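Local coordinates for bacterial leucyl aminopeptidase (Legionella pneumophila, PDB 6ESL) that acts as a secreted zinc-dependent aminopeptidase of peptidase family M28, removing N-terminal residues, leucine among them, from peptides and serving nutrient acquisition during intracellular infection of amoebas, at the interface of chains A and B. Numbering follows the deposited sequence. Chains: chain A/B, Bacterial leucyl aminopeptidase.

Contact 1: the interface of chains A and B. Residues chain A 70, 104-106, 108; chain B 302-303, 328, 330-331.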
loop_
_atom_site.group_PDB
_atom_site.type_symbol
_atom_site.label_atom_id
_atom_site.label_comp_id
_atom_site.label_asym_id
_atom_site.label_seq_id
_atom_site.Cartn_x
_atom_site.Cartn_y
_atom_site.Cartn_z
ATOM N N GLY A 70 -7.686 15.091 -10.814
ATOM C CA GLY A 70 -8.281 15.179 -9.464
ATOM C C GLY A 70 -9.603 16.006 -9.490
ATOM O O GLY A 70 -9.879 16.748 -10.447
ATOM N N GLY A 104 -0.443 17.987 -0.862
ATOM C CA GLY A 104 -0.667 16.567 -1.250
ATOM C C GLY A 104 -1.770 16.253 -2.283
ATOM O O GLY A 104 -2.908 15.762 -1.894
ATOM N N VAL A 105 -1.425 16.328 -3.566
ATOM C CA VAL A 105 -2.340 15.956 -4.648
ATOM C C VAL A 105 -1.663 14.834 -5.452
ATOM O O VAL A 105 -0.552 15.028 -5.945
ATOM C CB VAL A 105 -2.643 17.144 -5.575
ATOM C CG1 VAL A 105 -3.589 16.721 -6.689
ATOM C CG2 VAL A 105 -3.229 18.302 -4.781
ATOM N N SER A 106 -2.321 13.695 -5.632
ATOM C CA SER A 106 -1.704 12.581 -6.363
ATOM C C SER A 106 -1.705 12.679 -7.898
ATOM O O SER A 106 -2.690 13.099 -8.505
ATOM C CB SER A 106 -2.338 11.254 -5.932
ATOM O OG SER A 106 -3.713 11.209 -6.276
ATOM N N LEU A 108 -1.881 11.281 -11.636
ATOM C CA LEU A 108 -2.714 10.211 -12.283
ATOM C C LEU A 108 -2.266 9.903 -13.740
ATOM O O LEU A 108 -1.145 9.421 -13.990
ATOM C CB LEU A 108 -4.245 10.546 -12.241
ATOM C CG LEU A 108 -4.764 11.176 -10.952
ATOM C CD1 LEU A 108 -6.242 11.464 -11.095
ATOM C CD2 LEU A 108 -4.505 10.214 -9.848
ATOM N N ASP B 302 -4.754 5.950 -3.439
ATOM C CA ASP B 302 -4.598 7.361 -3.058
ATOM C C ASP B 302 -5.744 7.713 -2.077
ATOM O O ASP B 302 -6.900 7.314 -2.280
ATOM C CB ASP B 302 -4.338 8.334 -4.186
ATOM C CG ASP B 302 -5.505 8.508 -5.069
ATOM O OD1 ASP B 302 -6.430 7.674 -5.005
ATOM O OD2 ASP B 302 -5.487 9.487 -5.837
ATOM N N TYR B 303 -5.375 8.438 -1.013
ATOM C CA TYR B 303 -6.257 8.901 0.079
ATOM C C TYR B 303 -6.898 7.779 0.867
ATOM O O TYR B 303 -8.023 7.896 1.358
ATOM C CB TYR B 303 -7.277 9.918 -0.442
ATOM C CG TYR B 303 -6.524 11.011 -1.169
ATOM C CD1 TYR B 303 -5.921 12.071 -0.475
ATOM C CD2 TYR B 303 -6.357 10.995 -2.562
ATOM C CE1 TYR B 303 -5.216 13.040 -1.143
ATOM C CE2 TYR B 303 -5.673 12.004 -3.207
ATOM C CZ TYR B 303 -5.080 13.004 -2.498
ATOM O OH TYR B 303 -4.409 13.979 -3.200
ATOM N N ARG B 328 -5.270 4.785 -8.728
ATOM C CA ARG B 328 -5.392 6.042 -8.018
ATOM C C ARG B 328 -6.431 6.899 -8.686
ATOM O O ARG B 328 -6.530 6.888 -9.859
ATOM C CB ARG B 328 -4.061 6.772 -8.038
ATOM C CG ARG B 328 -2.973 6.081 -7.258
ATOM C CD ARG B 328 -1.756 6.969 -7.126
ATOM N NE ARG B 328 -0.691 6.531 -7.975
ATOM C CZ ARG B 328 0.421 7.205 -8.238
ATOM N NH1 ARG B 328 1.322 6.664 -9.042
ATOM N NH2 ARG B 328 0.641 8.408 -7.747
ATOM N N GLY B 330 -7.284 10.340 -7.316
ATOM C CA GLY B 330 -6.965 11.735 -7.182
ATOM C C GLY B 330 -7.676 12.408 -6.037
ATOM O O GLY B 330 -8.489 11.812 -5.384
ATOM N N TYR B 331 -7.328 13.667 -5.810
ATOM C CA TYR B 331 -7.845 14.435 -4.705
ATOM C C TYR B 331 -9.362 14.561 -4.772
ATOM O O TYR B 331 -9.890 14.792 -5.795
ATOM C CB TYR B 331 -7.226 15.823 -4.717
ATOM C CG TYR B 331 -7.669 16.728 -3.618
ATOM C CD1 TYR B 331 -7.227 16.562 -2.343
ATOM C CD2 TYR B 331 -8.516 17.758 -3.875
ATOM C CE1 TYR B 331 -7.629 17.399 -1.335
ATOM C CE2 TYR B 331 -8.918 18.596 -2.885
ATOM C CZ TYR B 331 -8.468 18.417 -1.623
ATOM O OH TYR B 331 -8.875 19.257 -0.660
#
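B:Tyr303 points tip first at A:Gly104: its phenol OH donates to the carbonyl O of A:Gly104 at 2.7 Å, 28° off the carbonyl plane, and that oxygen lies at the ring's edge, in its plane. The same OH accepts a longer, bent bond from the backbone N of A:Ser106, at 3.2 Å. A phenol suits the place because one oxygen both gives and takes.

A:Ser106 also uses its side chain. With chi1 at 64°, OG lies between its own backbone N and carbonyl carbon and turns to B:Asp302, donating to the anti lone pair of carboxylate OD2 at 2.5 Å. On its syn lone pair OD2 takes the backbone N of B:Gly330, so a buttress within chain B sets the carboxylate for the serine.

Apolar contact is slight. The CD2 methyl of A:Leu108 rests on CB of B:Arg328 and on CA of B:Gly330, both at 3.9 Å; glycine, without a side chain, lets it come close.

In the fold, a loop of the N-terminal part of chain A lies on catalytic-domain loops of chain B: the one after strand 297-300 and the one after strand 324-327.

Contact 2: the interface of chains A and B. Residues chain A 300-301, 304-305, 309; chain B 306, 310.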
loop_
_atom_site.group_PDB
_atom_site.type_symbol
_atom_site.label_atom_id
_atom_site.label_comp_id
_atom_site.label_asym_id
_atom_site.label_seq_id
_atom_site.Cartn_x
_atom_site.Cartn_y
_atom_site.Cartn_z
ATOM N N PHE A 300 6.657 -6.870 2.466
ATOM C CA PHE A 300 6.798 -6.070 3.676
ATOM C C PHE A 300 6.344 -4.616 3.488
ATOM O O PHE A 300 6.618 -4.005 2.507
ATOM C CB PHE A 300 8.205 -6.213 4.273
ATOM C CG PHE A 300 8.299 -7.454 5.090
ATOM C CD1 PHE A 300 8.262 -8.702 4.454
ATOM C CD2 PHE A 300 8.185 -7.430 6.450
ATOM C CE1 PHE A 300 8.215 -9.916 5.214
ATOM C CE2 PHE A 300 8.176 -8.616 7.206
ATOM C CZ PHE A 300 8.262 -9.872 6.587
ATOM N N THR A 301 5.626 -4.108 4.459
ATOM C CA THR A 301 4.855 -2.877 4.279
ATOM C C THR A 301 5.368 -1.695 5.048
ATOM O O THR A 301 4.819 -0.641 4.847
ATOM C CB THR A 301 3.368 -3.088 4.677
ATOM O OG1 THR A 301 3.234 -3.392 6.108
ATOM C CG2 THR A 301 2.784 -4.145 3.798
ATOM N N THR A 304 8.843 0.857 3.057
ATOM C CA THR A 304 8.779 0.528 1.671
ATOM C C THR A 304 7.744 1.430 0.950
ATOM O O THR A 304 6.850 1.963 1.580
ATOM C CB THR A 304 8.346 -0.939 1.422
ATOM O OG1 THR A 304 7.108 -1.203 2.073
ATOM C CG2 THR A 304 9.374 -1.959 1.942
ATOM N N ASP A 305 7.864 1.482 -0.368
ATOM C CA ASP A 305 7.044 2.294 -1.204
ATOM C C ASP A 305 5.748 1.560 -1.437
ATOM O O ASP A 305 5.739 0.395 -1.854
ATOM C CB ASP A 305 7.697 2.526 -2.546
ATOM C CG ASP A 305 6.822 3.433 -3.473
ATOM O OD1 ASP A 305 6.700 4.607 -3.154
ATOM O OD2 ASP A 305 6.229 2.925 -4.456
ATOM N N SER A 309 5.313 -1.786 -3.758
ATOM C CA SER A 309 4.922 -2.981 -2.996
ATOM C C SER A 309 3.735 -3.681 -3.580
ATOM O O SER A 309 3.738 -4.905 -3.778
ATOM C CB SER A 309 4.650 -2.666 -1.512
ATOM O OG SER A 309 5.801 -2.055 -0.910
ATOM N N ARG B 306 -3.119 2.326 3.988
ATOM C CA ARG B 306 -2.361 1.245 3.404
ATOM C C ARG B 306 -2.670 -0.125 3.955
ATOM O O ARG B 306 -2.947 -1.059 3.167
ATOM C CB ARG B 306 -0.847 1.595 3.515
ATOM C CG ARG B 306 0.079 0.418 3.169
ATOM C CD ARG B 306 1.518 0.854 3.157
ATOM N NE ARG B 306 2.282 -0.058 2.279
ATOM C CZ ARG B 306 3.584 0.105 1.986
ATOM N NH1 ARG B 306 4.275 1.163 2.461
ATOM N NH2 ARG B 306 4.209 -0.803 1.257
ATOM N N ASN B 310 -4.706 -3.118 1.839
ATOM C CA ASN B 310 -4.158 -4.500 1.725
ATOM C C ASN B 310 -5.089 -5.556 2.270
ATOM O O ASN B 310 -5.233 -6.612 1.670
ATOM C CB ASN B 310 -2.799 -4.642 2.446
ATOM C CG ASN B 310 -1.656 -3.849 1.770
ATOM O OD1 ASN B 310 -1.715 -3.526 0.569
ATOM N ND2 ASN B 310 -0.542 -3.634 2.542
#
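NH1 of B:Arg306 donates to the backbone carbonyl O of A:Thr304 at 2.8 Å, a nearly straight bond (162° at H). Both chains belong to the M28 family of two-zinc aminopeptidases, and the arginine starts helix 306-320 of its catalytic domain. The acceptor lies 11° out of the guanidinium plane, whereas NH1 stands well above the carbonyl plane of A:Thr304.

The arginine comes in as a long rod. CG is anti to the backbone N (chi1 169°) and the chain stays extended to NE, which carries the flat head across the interface to cross the A:Thr304 side chain at about a right angle. The carbonyl O of A:Thr301 sits over one face of the head, toward its rim; no N-H points at it, so any attraction would be electrostatic.

The other terminal nitrogen, NH2, lies 3.0 Å from the hydroxyl OG1 of A:Thr304, a weak bond, and equally near OG of A:Ser309, where a bent hydrogen bond is plausible. Both hydroxyls donate within chain A: A:Thr304 OG1 to the carbonyl O of A:Phe300 at 2.9 Å, and A:Ser309 OG to that of A:Asp305 at 2.6 Å. This would leave their oxygens able to accept from the arginine, and small hydroxylated residues fit beside its broad tip. Farther along, the methyl CG2 of A:Thr301 and amide ND2 of B:Asn310 meet at 3.6 Å as the two side chains slide past each other in opposite directions.

Contact 3: the interface of chains A and B. Residues chain A 302, 328-331, 354; chain B 70, 106-108.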
loop_
_atom_site.group_PDB
_atom_site.type_symbol
_atom_site.label_atom_id
_atom_site.label_comp_id
_atom_site.label_asym_id
_atom_site.label_seq_id
_atom_site.Cartn_x
_atom_site.Cartn_y
_atom_site.Cartn_z
ATOM N N ASP A 302 6.461 -1.866 5.794
ATOM C CA ASP A 302 7.087 -0.798 6.573
ATOM C C ASP A 302 8.431 -0.410 5.944
ATOM O O ASP A 302 9.241 -1.273 5.606
ATOM C CB ASP A 302 7.286 -1.236 8.025
ATOM C CG ASP A 302 8.083 -2.520 8.142
ATOM O OD1 ASP A 302 8.360 -3.148 7.098
ATOM O OD2 ASP A 302 8.432 -2.903 9.278
ATOM N N ARG A 328 5.214 -6.643 8.542
ATOM C CA ARG A 328 6.114 -5.542 8.885
ATOM C C ARG A 328 7.327 -6.126 9.591
ATOM O O ARG A 328 7.175 -7.059 10.335
ATOM C CB ARG A 328 5.467 -4.589 9.880
ATOM C CG ARG A 328 4.201 -3.855 9.477
ATOM C CD ARG A 328 3.668 -3.056 10.665
ATOM N NE ARG A 328 2.522 -2.243 10.347
ATOM C CZ ARG A 328 1.878 -1.466 11.202
ATOM N NH1 ARG A 328 0.855 -0.749 10.799
ATOM N NH2 ARG A 328 2.252 -1.387 12.456
ATOM N N CYS A 329 8.530 -5.612 9.321
ATOM C CA CYS A 329 9.709 -6.088 10.012
ATOM C C CYS A 329 10.495 -5.079 10.859
ATOM O O CYS A 329 11.490 -5.405 11.393
ATOM C CB CYS A 329 10.638 -6.869 9.094
ATOM S SG CYS A 329 11.180 -5.941 7.706
ATOM N N GLY A 330 10.034 -3.867 10.956
ATOM C CA GLY A 330 10.657 -2.906 11.815
ATOM C C GLY A 330 11.746 -2.012 11.318
ATOM O O GLY A 330 12.224 -2.129 10.245
ATOM N N TYR A 331 12.076 -1.060 12.140
ATOM C CA TYR A 331 13.115 -0.108 11.806
ATOM C C TYR A 331 14.454 -0.830 11.525
ATOM O O TYR A 331 14.842 -1.696 12.241
ATOM C CB TYR A 331 13.313 0.877 12.976
ATOM C CG TYR A 331 14.368 1.955 12.734
ATOM C CD1 TYR A 331 14.137 3.033 11.798
ATOM C CD2 TYR A 331 15.563 1.924 13.377
ATOM C CE1 TYR A 331 15.091 4.063 11.588
ATOM C CE2 TYR A 331 16.496 2.944 13.178
ATOM C CZ TYR A 331 16.263 3.982 12.284
ATOM O OH TYR A 331 17.258 4.878 12.082
ATOM N N PHE A 354 7.202 -11.774 9.495
ATOM C CA PHE A 354 8.039 -11.475 10.660
ATOM C C PHE A 354 7.767 -12.344 11.861
ATOM O O PHE A 354 8.692 -12.897 12.436
ATOM C CB PHE A 354 7.892 -10.022 11.025
ATOM C CG PHE A 354 8.693 -9.619 12.200
ATOM C CD1 PHE A 354 10.066 -9.381 12.062
ATOM C CD2 PHE A 354 8.070 -9.456 13.467
ATOM C CE1 PHE A 354 10.836 -9.025 13.164
ATOM C CE2 PHE A 354 8.858 -9.044 14.564
ATOM C CZ PHE A 354 10.235 -8.850 14.388
ATOM N N GLY B 70 12.248 -3.925 16.447
ATOM C CA GLY B 70 13.033 -3.243 15.393
ATOM C C GLY B 70 14.546 -3.387 15.632
ATOM O O GLY B 70 14.987 -3.768 16.717
ATOM N N SER B 106 7.978 1.683 13.365
ATOM C CA SER B 106 6.802 0.788 13.149
ATOM C C SER B 106 6.592 -0.211 14.294
ATOM O O SER B 106 7.535 -0.728 14.990
ATOM C CB SER B 106 6.807 0.052 11.762
ATOM O OG SER B 106 7.925 -0.776 11.673
ATOM N N LYS B 107 5.304 -0.432 14.534
ATOM C CA LYS B 107 4.849 -1.287 15.649
ATOM C C LYS B 107 4.661 -2.690 15.096
ATOM O O LYS B 107 4.039 -2.890 14.061
ATOM C CB LYS B 107 3.585 -0.718 16.313
ATOM C CG LYS B 107 3.867 0.608 17.034
ATOM C CD LYS B 107 2.578 1.166 17.669
ATOM C CE LYS B 107 2.806 2.480 18.425
ATOM N NZ LYS B 107 1.513 2.970 18.989
ATOM N N LEU B 108 5.209 -3.670 15.798
ATOM C CA LEU B 108 5.312 -5.072 15.269
ATOM C C LEU B 108 4.447 -6.112 16.004
ATOM O O LEU B 108 4.285 -7.227 15.495
ATOM C CB LEU B 108 6.804 -5.520 15.285
ATOM C CG LEU B 108 7.802 -4.537 14.646
ATOM C CD1 LEU B 108 9.139 -5.258 14.551
ATOM C CD2 LEU B 108 7.311 -4.185 13.250
HETATM O O HOH W 1 10.491 -0.900 14.467
#
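A:Arg328 runs alongside chain B from base to tip. Its CB touches the CD2 methyl of B:Leu108 at 3.9 Å. The chain is extended from CG to NE, and CD passes the carbonyl O of B:Lys107 at 3.4 Å. At the tip, NH2 turns to that same oxygen and donates at 2.8 Å (155° at H). The bond is well formed on both sides, since the donor lies in the carbonyl plane on a lone pair and the acceptor near the guanidinium plane. Arginine suits the place, offering an apolar stem for the leucine and a flat donor for the carbonyl.

B:Leu108 enters with CG anti to its carbonyl carbon (chi1 -50°). Its two methyls part: CD2 rests against the backbone of A:Gly330, while CD1 lies over the A:Phe354 ring near its rim, 3.8 Å from CZ, the side chains crossing at about a right angle.

Beside this, OD2 of A:Asp302 gathers three donors. The backbone N of A:Gly330, at 2.5 Å, approaches nearly along the C-O axis; the N of A:Cys329 makes a strongly bent bond from the syn side, 29° out of the carboxylate plane; B:Ser106 OG takes the anti lone pair at 3.2 Å. A water links A:Tyr331 N to B:Ser106 O.

In M28 aminopeptidases of this kind the disulfide loop and this phenylalanine border the substrate pocket, so the segment around B:Leu108 may restrict access to it while joining the chains.

Contacts 1 and 3 are the same junction with the chains exchanged, and their C-alpha centres lie about 27 Å apart. Contact 2 sits between them, about 18 Å from contact 1 and 12 Å from contact 3. The loop joining strand 297-300 to helix 306-320 is common to all three: its aspartate meets the partner's serine loop, while its neighbours meet the partner's helix start. The copies are not identical, for B:Arg328 is bent in contact 1 while A:Arg328 is extended in contact 3. A reciprocal, two-fold dimer results, with each N-terminal part reaching the other catalytic domain; whether it persists in solution the structure alone does not show.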